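Local coordinates for protein putative alkaline phosphatase (Pseudomonas fluorescens, PDB 4F1V) that binds phosphate with high affinity in the periplasm and probably delivers it to the PstSACB ABC transporter for import, at residues 110-122 with 152-164. Numbering follows the deposited sequence.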
ATOM      1  N   SER A 110      -7.581  -9.502  19.694  1.00  4.99           N
ATOM      2  CA  SER A 110      -6.596 -10.556  19.458  1.00  5.60           C
ATOM      3  C   SER A 110      -6.529 -10.807  17.929  1.00  4.71           C
ATOM      4  O   SER A 110      -7.463 -10.474  17.208  1.00  4.91           O
ATOM      5  CB  SER A 110      -6.932 -11.832  20.192  1.00  6.07           C
ATOM      6  OG  SER A 110      -8.084 -12.403  19.619  1.00  6.28           O
ATOM      7  N   VAL A 111      -5.435 -11.393  17.482  1.00  4.71           N
ATOM      8  CA  VAL A 111      -5.373 -11.769  16.066  1.00  5.35           C
ATOM      9  C   VAL A 111      -6.490 -12.711  15.694  1.00  5.60           C
ATOM     10  O   VAL A 111      -7.145 -12.565  14.637  1.00  5.56           O
ATOM     11  CB  VAL A 111      -3.972 -12.307  15.726  1.00  6.89           C
ATOM     12  CG1 VAL A 111      -3.948 -12.945  14.337  1.00  7.64           C
ATOM     13  CG2 VAL A 111      -2.946 -11.185  15.836  1.00  8.53           C
ATOM     14  N   GLN A 112      -6.806 -13.674  16.570  1.00  5.34           N
ATOM     15  CA  GLN A 112      -7.897 -14.577  16.250  1.00  5.59           C
ATOM     16  C   GLN A 112      -9.247 -13.899  16.212  1.00  5.12           C
ATOM     17  O   GLN A 112     -10.105 -14.231  15.399  1.00  5.87           O
ATOM     18  CB  GLN A 112      -7.868 -15.803  17.167  1.00  6.61           C
ATOM     19  CG  GLN A 112      -6.704 -16.726  16.901  1.00  7.38           C
ATOM     20  CD  GLN A 112      -6.594 -17.134  15.461  1.00  7.67           C
ATOM     21  OE1 GLN A 112      -7.556 -17.675  14.895  1.00  8.10           O
ATOM     22  NE2 GLN A 112      -5.488 -16.839  14.801  1.00  9.29           N
ATOM     23  N   GLU A 113      -9.459 -12.875  17.099  1.00  5.33           N
ATOM     24  CA  GLU A 113     -10.699 -12.127  17.000  1.00  5.32           C
ATOM     25  C   GLU A 113     -10.766 -11.336  15.671  1.00  5.03           C
ATOM     26  O   GLU A 113     -11.826 -11.242  15.061  1.00  5.58           O
ATOM     27  CB  GLU A 113     -10.848 -11.124  18.163  1.00  5.78           C
ATOM     28  CG  GLU A 113     -11.270 -11.820  19.476  1.00  6.00           C
ATOM     29  CD  GLU A 113     -11.164 -10.900  20.707  1.00  6.12           C
ATOM     30  OE1 GLU A 113     -11.797 -11.247  21.738  1.00  7.11           O
ATOM     31  OE2 GLU A 113     -10.414  -9.887  20.629  1.00  7.43           O
ATOM     32  N   LEU A 114      -9.683 -10.705  15.249  0.80  4.88           N
ATOM     33  CA  LEU A 114      -9.631 -10.023  13.971  0.80  4.27           C
ATOM     34  C   LEU A 114     -10.042 -10.994  12.839  0.80  4.45           C
ATOM     35  O   LEU A 114     -10.880 -10.674  11.991  0.80  4.56           O
ATOM     36  CB  LEU A 114      -8.225  -9.472  13.739  0.80  4.45           C
ATOM     37  CG  LEU A 114      -8.009  -8.770  12.376  0.80  4.87           C
ATOM     38  CD1 LEU A 114      -8.468  -7.345  12.381  0.80  6.51           C
ATOM     39  CD2 LEU A 114      -6.530  -8.817  11.988  0.80  6.32           C
ATOM     40  N   CYS A 115      -9.414 -12.162  12.843  1.00  4.89           N
ATOM     41  CA  CYS A 115      -9.772 -13.197  11.857  1.00  4.76           C
ATOM     42  C   CYS A 115     -11.289 -13.497  11.875  1.00  5.10           C
ATOM     43  O   CYS A 115     -11.884 -13.589  10.813  1.00  5.35           O
ATOM     44  CB  CYS A 115      -8.994 -14.459  12.173  1.00  5.10           C
ATOM     45  SG  CYS A 115      -7.187 -14.297  11.908  1.00  5.42           S
ATOM     46  N   GLY A 116     -11.822 -13.662  13.064  1.00  5.03           N
ATOM     47  CA  GLY A 116     -13.247 -13.981  13.194  1.00  5.34           C
ATOM     48  C   GLY A 116     -14.152 -12.873  12.775  1.00  4.90           C
ATOM     49  O   GLY A 116     -15.223 -13.129  12.213  1.00  5.62           O
ATOM     50  N   VAL A 117     -13.785 -11.609  13.016  1.00  4.85           N
ATOM     51  CA  VAL A 117     -14.597 -10.497  12.540  1.00  5.12           C
ATOM     52  C   VAL A 117     -14.635 -10.490  11.011  1.00  4.94           C
ATOM     53  O   VAL A 117     -15.703 -10.352  10.372  1.00  5.96           O
ATOM     54  CB  VAL A 117     -14.064  -9.169  13.103  1.00  5.35           C
ATOM     55  CG1 VAL A 117     -14.701  -7.991  12.402  1.00  7.14           C
ATOM     56  CG2 VAL A 117     -14.308  -9.096  14.625  1.00  6.80           C
ATOM     57  N   PHE A 118     -13.444 -10.644  10.374  1.00  5.33           N
ATOM     58  CA  PHE A 118     -13.401 -10.543   8.910  1.00  5.19           C
ATOM     59  C   PHE A 118     -13.880 -11.794   8.171  1.00  5.13           C
ATOM     60  O   PHE A 118     -14.122 -11.691   6.977  1.00  6.01           O
ATOM     61  CB  PHE A 118     -12.048  -9.966   8.451  1.00  5.26           C
ATOM     62  CG  PHE A 118     -11.967  -8.485   8.744  1.00  5.12           C
ATOM     63  CD1 PHE A 118     -11.495  -8.001   9.962  1.00  5.38           C
ATOM     64  CD2 PHE A 118     -12.499  -7.573   7.826  1.00  5.61           C
ATOM     65  CE1 PHE A 118     -11.509  -6.636  10.280  1.00  6.33           C
ATOM     66  CE2 PHE A 118     -12.477  -6.196   8.127  1.00  6.20           C
ATOM     67  CZ  PHE A 118     -11.980  -5.721   9.336  1.00  6.76           C
ATOM     68  N   SER A 119     -13.989 -12.921   8.880  1.00  5.25           N
ATOM     69  CA  SER A 119     -14.567 -14.128   8.314  1.00  6.09           C
ATOM     70  C   SER A 119     -16.116 -14.190   8.530  1.00  6.58           C
ATOM     71  O   SER A 119     -16.753 -15.059   7.961  1.00  8.25           O
ATOM     72  CB  SER A 119     -13.975 -15.386   8.888  1.00  6.77           C
ATOM     73  OG  SER A 119     -14.466 -15.566  10.200  1.00  6.60           O
ATOM     74  N   GLY A 120     -16.615 -13.366   9.427  1.00  6.04           N
ATOM     75  CA  GLY A 120     -18.030 -13.386   9.850  1.00  7.31           C
ATOM     76  C   GLY A 120     -18.296 -14.340  11.030  1.00  6.80           C
ATOM     77  O   GLY A 120     -19.453 -14.330  11.508  1.00  8.20           O
ATOM     78  N   ARG A 121     -17.321 -15.069  11.526  1.00  6.15           N
ATOM     79  CA  ARG A 121     -17.516 -15.937  12.695  1.00  6.74           C
ATOM     80  C   ARG A 121     -17.931 -15.154  13.938  1.00  6.95           C
ATOM     81  O   ARG A 121     -18.758 -15.610  14.719  1.00  8.68           O
ATOM     82  CB  ARG A 121     -16.222 -16.719  12.939  1.00  6.85           C
ATOM     83  CG  ARG A 121     -16.182 -17.535  14.236  1.00  7.48           C
ATOM     84  CD  ARG A 121     -14.958 -18.394  14.313  1.00  8.06           C
ATOM     85  NE  ARG A 121     -13.697 -17.662  14.175  1.00  7.78           N
ATOM     86  CZ  ARG A 121     -13.048 -17.095  15.163  1.00  8.29           C
ATOM     87  NH1 ARG A 121     -13.547 -17.040  16.414  1.00  9.39           N
ATOM     88  NH2 ARG A 121     -11.871 -16.532  14.923  1.00  7.35           N
ATOM     89  N   ILE A 122     -17.308 -14.004  14.133  1.00  6.60           N
ATOM     90  CA  ILE A 122     -17.626 -13.097  15.235  1.00  6.39           C
ATOM     91  C   ILE A 122     -18.372 -11.926  14.609  1.00  5.92           C
ATOM     92  O   ILE A 122     -17.832 -11.184  13.784  1.00  7.13           O
ATOM     93  CB  ILE A 122     -16.386 -12.588  15.950  1.00  6.69           C
ATOM     94  CG1 ILE A 122     -15.655 -13.778  16.583  1.00  7.67           C
ATOM     95  CG2 ILE A 122     -16.761 -11.533  17.021  1.00  6.97           C
ATOM     96  CD1 ILE A 122     -14.319 -13.362  17.174  1.00  7.49           C
ATOM     97  N   PHE A 152      -3.701  -6.210   3.557  1.00  3.23           N
ATOM     98  CA  PHE A 152      -4.505  -6.783   4.667  1.00  3.06           C
ATOM     99  C   PHE A 152      -4.713  -8.301   4.509  1.00  3.49           C
ATOM    100  O   PHE A 152      -4.579  -9.043   5.473  1.00  3.60           O
ATOM    101  CB  PHE A 152      -5.832  -6.027   4.743  1.00  3.28           C
ATOM    102  CG  PHE A 152      -6.722  -6.449   5.909  1.00  3.86           C
ATOM    103  CD1 PHE A 152      -6.283  -6.442   7.213  1.00  4.60           C
ATOM    104  CD2 PHE A 152      -8.030  -6.828   5.667  1.00  4.62           C
ATOM    105  CE1 PHE A 152      -7.078  -6.778   8.282  1.00  5.45           C
ATOM    106  CE2 PHE A 152      -8.869  -7.177   6.732  1.00  5.61           C
ATOM    107  CZ  PHE A 152      -8.419  -7.146   8.012  1.00  6.07           C
ATOM    108  N   THR A 153      -5.062  -8.710   3.299  1.00  3.50           N
ATOM    109  CA  THR A 153      -5.286 -10.142   3.069  1.00  3.26           C
ATOM    110  C   THR A 153      -4.002 -10.935   3.126  1.00  3.63           C
ATOM    111  O   THR A 153      -4.045 -12.122   3.472  1.00  4.05           O
ATOM    112  CB  THR A 153      -6.081 -10.414   1.786  1.00  4.09           C
ATOM    113  OG1 THR A 153      -5.334  -9.992   0.611  1.00  4.08           O
ATOM    114  CG2 THR A 153      -7.452  -9.814   1.824  1.00  4.29           C
ATOM    115  N   ARG A 154      -2.827 -10.340   2.883  0.80  3.58           N
ATOM    116  CA  ARG A 154      -1.568 -11.046   3.197  0.80  3.91           C
ATOM    117  C   ARG A 154      -1.536 -11.449   4.657  0.80  3.95           C
ATOM    118  O   ARG A 154      -1.089 -12.556   5.028  0.80  4.05           O
ATOM    119  CB  ARG A 154      -0.350 -10.189   2.824  0.80  3.72           C
ATOM    120  CG  ARG A 154      -0.141 -10.104   1.295  0.80  2.91           C
ATOM    121  CD  ARG A 154       1.167  -9.352   0.959  0.80  4.15           C
ATOM    122  NE  ARG A 154       1.347  -9.084  -0.435  0.80  3.73           N
ATOM    123  CZ  ARG A 154       1.548  -9.995  -1.395  0.80  3.83           C
ATOM    124  NH1 ARG A 154       1.790 -11.245  -1.077  0.80  4.84           N
ATOM    125  NH2 ARG A 154       1.605  -9.568  -2.671  0.80  5.11           N
ATOM    126  N   PHE A 155      -1.954 -10.526   5.550  1.00  3.95           N
ATOM    127  CA  PHE A 155      -1.894 -10.782   7.002  1.00  3.84           C
ATOM    128  C   PHE A 155      -2.910 -11.882   7.364  1.00  3.88           C
ATOM    129  O   PHE A 155      -2.609 -12.857   8.068  1.00  4.61           O
ATOM    130  CB  PHE A 155      -2.153  -9.493   7.782  1.00  3.87           C
ATOM    131  CG  PHE A 155      -2.061  -9.703   9.266  1.00  4.34           C
ATOM    132  CD1 PHE A 155      -0.810  -9.767   9.867  1.00  4.69           C
ATOM    133  CD2 PHE A 155      -3.155  -9.832  10.101  1.00  5.10           C
ATOM    134  CE1 PHE A 155      -0.658  -9.944  11.233  1.00  5.18           C
ATOM    135  CE2 PHE A 155      -3.031 -10.029  11.477  1.00  5.74           C
ATOM    136  CZ  PHE A 155      -1.781 -10.078  12.031  1.00  5.71           C
ATOM    137  N   LEU A 156      -4.159 -11.756   6.871  1.00  3.83           N
ATOM    138  CA  LEU A 156      -5.179 -12.754   7.166  1.00  3.94           C
ATOM    139  C   LEU A 156      -4.749 -14.136   6.632  1.00  4.14           C
ATOM    140  O   LEU A 156      -4.941 -15.165   7.295  1.00  4.66           O
ATOM    141  CB  LEU A 156      -6.519 -12.342   6.568  1.00  4.41           C
ATOM    142  CG  LEU A 156      -7.092 -11.003   7.038  1.00  5.17           C
ATOM    143  CD1 LEU A 156      -8.406 -10.754   6.303  1.00  6.89           C
ATOM    144  CD2 LEU A 156      -7.280 -10.938   8.553  1.00  6.51           C
ATOM    145  N   ASN A 157      -4.161 -14.164   5.424  1.00  4.24           N
ATOM    146  CA  ASN A 157      -3.706 -15.405   4.827  1.00  4.32           C
ATOM    147  C   ASN A 157      -2.642 -16.079   5.739  1.00  4.34           C
ATOM    148  O   ASN A 157      -2.610 -17.296   5.873  1.00  5.50           O
ATOM    149  CB  ASN A 157      -3.171 -15.121   3.417  1.00  4.10           C
ATOM    150  CG  ASN A 157      -2.452 -16.291   2.818  1.00  4.97           C
ATOM    151  OD1 ASN A 157      -1.222 -16.387   2.884  1.00  5.49           O
ATOM    152  ND2 ASN A 157      -3.197 -17.203   2.191  1.00  5.67           N
ATOM    153  N   ALA A 158      -1.781 -15.265   6.332  1.00  4.27           N
ATOM    154  CA  ALA A 158      -0.695 -15.773   7.132  1.00  5.04           C
ATOM    155  C   ALA A 158      -1.108 -16.218   8.553  1.00  4.52           C
ATOM    156  O   ALA A 158      -0.444 -17.055   9.144  1.00  6.49           O
ATOM    157  CB  ALA A 158       0.396 -14.730   7.271  1.00  5.71           C
ATOM    158  N   LYS A 159      -2.234 -15.667   9.087  1.00  4.74           N
ATOM    159  CA  LYS A 159      -2.561 -15.802  10.495  1.00  5.23           C
ATOM    160  C   LYS A 159      -3.830 -16.525  10.813  1.00  5.46           C
ATOM    161  O   LYS A 159      -4.060 -17.032  11.910  1.00  6.76           O
ATOM    162  CB  LYS A 159      -2.603 -14.390  11.167  1.00  6.17           C
ATOM    163  CG  LYS A 159      -1.247 -13.686  11.199  1.00  6.84           C
ATOM    164  CD  LYS A 159      -0.211 -14.323  12.088  1.00  8.75           C
ATOM    165  CE  LYS A 159       1.074 -13.603  12.096  1.00  9.93           C
ATOM    166  NZ  LYS A 159       1.989 -14.173  13.127  1.00 11.69           N
ATOM    167  N   CYS A 160      -4.790 -16.520   9.882  1.00  5.44           N
ATOM    168  CA  CYS A 160      -6.179 -16.954  10.163  1.00  5.71           C
ATOM    169  C   CYS A 160      -6.337 -18.424   9.779  1.00  5.73           C
ATOM    170  O   CYS A 160      -6.922 -18.768   8.750  1.00  7.53           O
ATOM    171  CB  CYS A 160      -7.162 -16.090   9.459  1.00  5.50           C
ATOM    172  SG  CYS A 160      -7.067 -14.334   9.855  1.00  5.37           S
ATOM    173  N   ASN A 161      -5.786 -19.317  10.628  0.65  6.82           N
ATOM    174  CA  ASN A 161      -5.774 -20.773  10.344  0.65  8.23           C
ATOM    175  C   ASN A 161      -6.911 -21.554  10.943  0.65  9.18           C
ATOM    176  O   ASN A 161      -6.965 -22.768  10.807  0.65 12.17           O
ATOM    177  CB  ASN A 161      -4.453 -21.342  10.839  0.65  9.01           C
ATOM    178  CG  ASN A 161      -4.374 -21.363  12.366  0.65  9.00           C
ATOM    179  OD1 ASN A 161      -4.849 -20.462  13.067  0.65 10.06           O
ATOM    180  ND2 ASN A 161      -3.896 -22.443  12.873  0.65 12.42           N
ATOM    181  N   ALA A 162      -7.830 -20.892  11.645  1.00  7.64           N
ATOM    182  CA  ALA A 162      -8.790 -21.556  12.477  1.00  9.48           C
ATOM    183  C   ALA A 162     -10.237 -21.124  12.105  1.00  8.76           C
ATOM    184  O   ALA A 162     -11.143 -21.224  12.930  1.00 11.72           O
ATOM    185  CB  ALA A 162      -8.538 -21.339  13.962  1.00 12.74           C
ATOM    186  N   GLU A 163     -10.462 -20.758  10.832  1.00  7.89           N
ATOM    187  CA  GLU A 163     -11.766 -20.407  10.342  1.00  7.80           C
ATOM    188  C   GLU A 163     -12.364 -21.636   9.605  1.00  9.20           C
ATOM    189  O   GLU A 163     -11.668 -22.578   9.290  1.00  9.96           O
ATOM    190  CB  GLU A 163     -11.684 -19.196   9.386  1.00  7.86           C
ATOM    191  CG  GLU A 163     -11.021 -17.993  10.001  1.00  7.75           C
ATOM    192  CD  GLU A 163     -11.677 -17.538  11.323  1.00  7.07           C
ATOM    193  OE1 GLU A 163     -10.905 -17.167  12.258  1.00  8.16           O
ATOM    194  OE2 GLU A 163     -12.914 -17.511  11.393  1.00  7.35           O
ATOM    195  N   THR A 164     -13.635 -21.540   9.263  0.50  9.56           N
ATOM    196  CA  THR A 164     -14.329 -22.537   8.415  0.50 11.23           C
ATOM    197  C   THR A 164     -14.093 -22.192   6.939  0.50 12.06           C
ATOM    198  O   THR A 164     -14.993 -22.020   6.086  0.50 27.85           O
ATOM    199  CB  THR A 164     -15.790 -22.538   8.703  0.50 15.69           C
ATOM    200  OG1 THR A 164     -16.400 -21.290   8.364  0.50 14.62           O
ATOM    201  CG2 THR A 164     -16.017 -22.764  10.239  0.50 16.30           C
TER
HETATM  202  O   HOH W   1      -8.298 -18.113  12.255  1.00  6.89           O
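A disulfide between C115 and C160 staples two helices in one lobe of this Venus-flytrap phosphate-binding protein. It has a chi3 of -81° and joins the middle of helix 111-119 to the first residue beyond helix 147-159; the short helical segments cross at -114°. On the apolar side of the sulfurs, the edge of the F152 ring, led by CZ, stands over the centre of the F118 face, the T-shaped pair having its planes at 78°. L114, its CG anti to the backbone N, sends CD2 to the rim of F155, 3.7 Å from CE2. These four are buried, as suits their apolar groups; V111 CG1 and K159 CB close the more exposed end, where K159 NZ leads away to a bound sulfate. On the other side the chemistry turns polar. E163 folds its carboxylate back over helix 111-119, where the R121 guanidinium offers one edge, NE to OE2 and NH2 to OE1 of E163, both 2.9 Å, its plane tilted only slightly from the carboxylate's. A CB on G116 would clash with R121 NH2, hence glycine. S119 OG donates to E163 OE2 at 2.8 Å from the face opposite R121 NE, while accepting from R121 N in an ST turn. Replacing E163 with an alanine would probably leave R121 without its carboxylate partner and S119 OG without its acceptor. A water bridges Q112 OE1, E163 OE1 and A162 N, and Q112 NE2 donates to K159 O. Beyond, F152 stacks on Y207; helix 147-159 begins at the phosphate pocket, shortly after strand 138-142, and helix 111-119 follows strand 108-109.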